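PDB 5B68: 4-alpha-glucanotransferase from Corynebacterium glutamicum, which belongs to the amylomaltase family and is built round a TIM-barrel-like parallel sheet, with a separate beta-sandwich domain toward its N-terminus. Local coordinates for residues S233-R241 against D386-D397. Numbering follows the deposited sequence.
Sequences SPYLPTTRR and DLAVGVHPGGAD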
loop_
_atom_site.group_PDB
_atom_site.type_symbol
_atom_site.label_atom_id
_atom_site.label_comp_id
_atom_site.label_asym_id
_atom_site.label_seq_id
_atom_site.Cartn_x
_atom_site.Cartn_y
_atom_site.Cartn_z
ATOM N N SER A 233 -8.023 -6.084 9.677
ATOM C CA SER A 233 -7.754 -5.333 8.435
ATOM C C SER A 233 -6.302 -5.349 7.974
ATOM O O SER A 233 -5.411 -4.836 8.643
ATOM C CB SER A 233 -8.200 -3.903 8.524
ATOM O OG SER A 233 -8.058 -3.256 7.280
ATOM N N PRO A 234 -6.067 -5.815 6.755
ATOM C CA PRO A 234 -4.720 -5.646 6.254
ATOM C C PRO A 234 -4.326 -4.181 6.027
ATOM O O PRO A 234 -3.145 -3.913 5.774
ATOM C CB PRO A 234 -4.754 -6.371 4.919
ATOM C CG PRO A 234 -5.920 -7.258 4.962
ATOM C CD PRO A 234 -6.918 -6.588 5.827
ATOM N N TYR A 235 -5.295 -3.263 6.102
ATOM C CA TYR A 235 -5.083 -1.890 5.746
ATOM C C TYR A 235 -4.863 -1.034 7.009
ATOM O O TYR A 235 -4.708 0.169 6.910
ATOM C CB TYR A 235 -6.234 -1.344 4.854
ATOM C CG TYR A 235 -6.231 -1.956 3.436
ATOM C CD1 TYR A 235 -5.417 -1.433 2.443
ATOM C CD2 TYR A 235 -7.029 -3.104 3.118
ATOM C CE1 TYR A 235 -5.349 -2.011 1.163
ATOM C CE2 TYR A 235 -6.974 -3.685 1.865
ATOM C CZ TYR A 235 -6.156 -3.141 0.886
ATOM O OH TYR A 235 -6.143 -3.694 -0.382
ATOM N N LEU A 236 -4.753 -1.636 8.177
ATOM C CA LEU A 236 -4.291 -0.855 9.357
ATOM C C LEU A 236 -3.220 -1.620 10.097
ATOM O O LEU A 236 -3.415 -2.034 11.238
ATOM C CB LEU A 236 -5.463 -0.456 10.252
ATOM C CG LEU A 236 -5.187 0.763 11.158
ATOM C CD1 LEU A 236 -4.892 2.023 10.350
ATOM C CD2 LEU A 236 -6.409 1.002 12.010
ATOM N N PRO A 237 -2.073 -1.787 9.444
ATOM C CA PRO A 237 -0.974 -2.568 10.033
ATOM C C PRO A 237 -0.184 -1.698 10.992
ATOM O O PRO A 237 -0.454 -0.496 11.097
ATOM C CB PRO A 237 -0.129 -2.902 8.821
ATOM C CG PRO A 237 -0.267 -1.655 7.969
ATOM C CD PRO A 237 -1.730 -1.340 8.065
ATOM N N THR A 238 0.761 -2.307 11.660
ATOM C CA THR A 238 1.627 -1.596 12.661
ATOM C C THR A 238 2.858 -1.004 11.985
ATOM O O THR A 238 3.477 -0.056 12.509
ATOM C CB THR A 238 1.994 -2.538 13.858
ATOM O OG1 THR A 238 2.183 -1.755 15.069
ATOM C CG2 THR A 238 3.177 -3.346 13.585
ATOM N N THR A 239 3.171 -1.468 10.791
ATOM C CA THR A 239 4.335 -1.005 10.030
ATOM C C THR A 239 3.917 -1.252 8.584
ATOM O O THR A 239 3.027 -2.099 8.336
ATOM C CB THR A 239 5.610 -1.803 10.394
ATOM O OG1 THR A 239 6.743 -1.424 9.590
ATOM C CG2 THR A 239 5.443 -3.381 10.303
ATOM N N ARG A 240 4.526 -0.558 7.635
ATOM C CA ARG A 240 4.399 -0.920 6.240
ATOM C C ARG A 240 5.677 -1.596 5.693
ATOM O O ARG A 240 5.809 -1.906 4.486
ATOM C CB ARG A 240 4.024 0.299 5.407
ATOM C CG ARG A 240 2.642 0.759 5.770
ATOM C CD ARG A 240 2.128 1.767 4.815
ATOM N NE ARG A 240 2.936 2.992 4.755
ATOM C CZ ARG A 240 2.977 3.787 3.687
ATOM N NH1 ARG A 240 3.705 4.922 3.742
ATOM N NH2 ARG A 240 2.288 3.471 2.562
ATOM N N ARG A 241 6.642 -1.837 6.546
ATOM C CA ARG A 241 7.875 -2.435 6.099
ATOM C C ARG A 241 7.910 -3.934 6.386
ATOM O O ARG A 241 8.119 -4.719 5.515
ATOM C CB ARG A 241 9.041 -1.794 6.798
ATOM C CG ARG A 241 10.391 -2.327 6.373
ATOM C CD ARG A 241 11.600 -1.568 6.865
ATOM N NE ARG A 241 12.780 -2.343 6.641
ATOM C CZ ARG A 241 13.999 -2.005 7.074
ATOM N NH1 ARG A 241 14.976 -2.876 6.918
ATOM N NH2 ARG A 241 14.234 -0.815 7.689
ATOM N N ASP A 386 0.468 -5.596 -2.312
ATOM C CA ASP A 386 -0.391 -4.417 -2.134
ATOM C C ASP A 386 0.164 -3.612 -0.949
ATOM O O ASP A 386 0.415 -4.191 0.089
ATOM C CB ASP A 386 -1.835 -4.860 -1.852
ATOM C CG ASP A 386 -2.869 -3.730 -1.873
ATOM O OD1 ASP A 386 -2.584 -2.526 -1.802
ATOM O OD2 ASP A 386 -4.038 -4.054 -1.849
ATOM N N LEU A 387 0.289 -2.297 -1.119
ATOM C CA LEU A 387 0.854 -1.371 -0.083
ATOM C C LEU A 387 -0.276 -0.589 0.491
ATOM O O LEU A 387 -0.910 0.206 -0.206
ATOM C CB LEU A 387 1.861 -0.452 -0.731
ATOM C CG LEU A 387 2.551 0.638 0.135
ATOM C CD1 LEU A 387 3.271 0.018 1.334
ATOM C CD2 LEU A 387 3.463 1.441 -0.772
ATOM N N ALA A 388 -0.574 -0.806 1.772
ATOM C CA ALA A 388 -1.512 -0.024 2.468
ATOM C C ALA A 388 -1.071 1.483 2.479
ATOM O O ALA A 388 0.126 1.769 2.318
ATOM C CB ALA A 388 -1.601 -0.590 3.884
ATOM N N VAL A 389 -1.999 2.392 2.692
ATOM C CA VAL A 389 -1.720 3.836 2.721
ATOM C C VAL A 389 -0.927 4.267 3.972
ATOM O O VAL A 389 -0.218 5.264 3.957
ATOM C CB VAL A 389 -3.003 4.738 2.756
ATOM C CG1 VAL A 389 -2.589 6.128 2.274
ATOM C CG2 VAL A 389 -4.069 4.218 1.880
ATOM N N GLY A 390 -1.133 3.551 5.057
ATOM C CA GLY A 390 -0.596 4.023 6.315
ATOM C C GLY A 390 -0.705 3.021 7.419
ATOM O O GLY A 390 -0.997 1.871 7.215
ATOM N N VAL A 391 -0.385 3.489 8.609
ATOM C CA VAL A 391 -0.142 2.579 9.754
ATOM C C VAL A 391 -1.028 2.959 10.916
ATOM O O VAL A 391 -1.523 4.067 10.981
ATOM C CB VAL A 391 1.327 2.581 10.210
ATOM C CG1 VAL A 391 2.270 2.132 9.100
ATOM C CG2 VAL A 391 1.763 3.945 10.777
ATOM N N HIS A 392 -1.126 2.042 11.861
ATOM C CA HIS A 392 -1.904 2.220 13.084
ATOM C C HIS A 392 -1.196 3.274 13.952
ATOM O O HIS A 392 0.011 3.204 14.097
ATOM C CB HIS A 392 -1.971 0.916 13.834
ATOM C CG HIS A 392 -2.983 0.903 14.932
ATOM N ND1 HIS A 392 -2.817 1.605 16.089
ATOM C CD2 HIS A 392 -4.170 0.250 15.056
ATOM C CE1 HIS A 392 -3.847 1.392 16.893
ATOM N NE2 HIS A 392 -4.674 0.561 16.294
ATOM N N PRO A 393 -1.948 4.285 14.470
ATOM C CA PRO A 393 -1.361 5.427 15.214
ATOM C C PRO A 393 -0.584 5.111 16.528
ATOM O O PRO A 393 0.262 5.886 16.964
ATOM C CB PRO A 393 -2.571 6.291 15.538
ATOM C CG PRO A 393 -3.750 5.360 15.470
ATOM C CD PRO A 393 -3.398 4.455 14.291
ATOM N N GLY A 394 -0.874 4.002 17.159
ATOM C CA GLY A 394 -0.135 3.628 18.382
ATOM C C GLY A 394 0.867 2.524 18.179
ATOM O O GLY A 394 1.253 1.893 19.129
ATOM N N GLY A 395 1.282 2.243 16.935
ATOM C CA GLY A 395 2.036 1.053 16.642
ATOM C C GLY A 395 3.535 1.216 16.466
ATOM O O GLY A 395 4.096 2.232 16.849
ATOM N N ALA A 396 4.150 0.247 15.847
ATOM C CA ALA A 396 5.609 0.173 15.752
ATOM C C ALA A 396 6.193 1.360 14.965
ATOM O O ALA A 396 7.125 2.044 15.455
ATOM C CB ALA A 396 6.041 -1.160 15.145
ATOM N N ASP A 397 5.694 1.576 13.720
ATOM C CA ASP A 397 6.217 2.664 12.897
ATOM C C ASP A 397 5.893 4.021 13.560
ATOM O O ASP A 397 6.665 4.961 13.457
ATOM C CB ASP A 397 5.702 2.627 11.456
ATOM C CG ASP A 397 6.403 1.625 10.551
ATOM O OD1 ASP A 397 7.234 0.830 10.924
ATOM O OD2 ASP A 397 6.049 1.593 9.334
HETATM O O HOH W 1 2.467 2.339 13.833
#
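With OG1 anti to the backbone nitrogen in both Thr238 (chi1 -150°) and Thr239 (chi1 176°), two neighbouring hydroxyls of 233-241 reach the first turn of the helix that starts at Ala396. Thr238 OG1 takes the N-H of Ala396 at 2.9 Å, just past the N-cap residue Gly395, while Thr238 O receives Asp397 N in a nearly straight bond. Thr239 OG1 donates to Asp397 OD1 at 2.7 Å, on the syn side but tilted from the carboxylate plane, and from above the same plane OD2 accepts Arg240 N at 3.1 Å. Asp397 thus grips a hydroxyl and an amide with separate oxygens, which should limit its rotation. Thr239 OG1 also accepts Arg241 N, closing an ST turn.

The Arg240 side chain reaches back to the loop after the strand. Its CG, beside the backbone nitrogen, lies on Val391 CG1 at 3.6 Å, and a bend at chi3 turns NH2 to Ala388 O, in the carbonyl plane, at 2.8 Å; Val389 O lies over one guanidinium face, and NE is hydrogen-bonded to a glycerol, probably from the crystallisation liquor. At the strand end, Tyr235 OH donates to Asp386 OD2 at 2.6 Å, the ring and carboxylate planes 72° apart, as His560 meets the tyrosine ring. Between these side-chain grips, Pro237 O receives His392 N at 2.7 Å, and a water donates to both Thr238 O and His392 O.

The arrangement is that of a TIM-barrel-like fold in which the loop after strand 215-218 is tied, through hydrogen bonds together with apolar contacts, to the C-terminal end of the adjacent parallel strand 382-387, the loop beyond it and the start of the helix that follows.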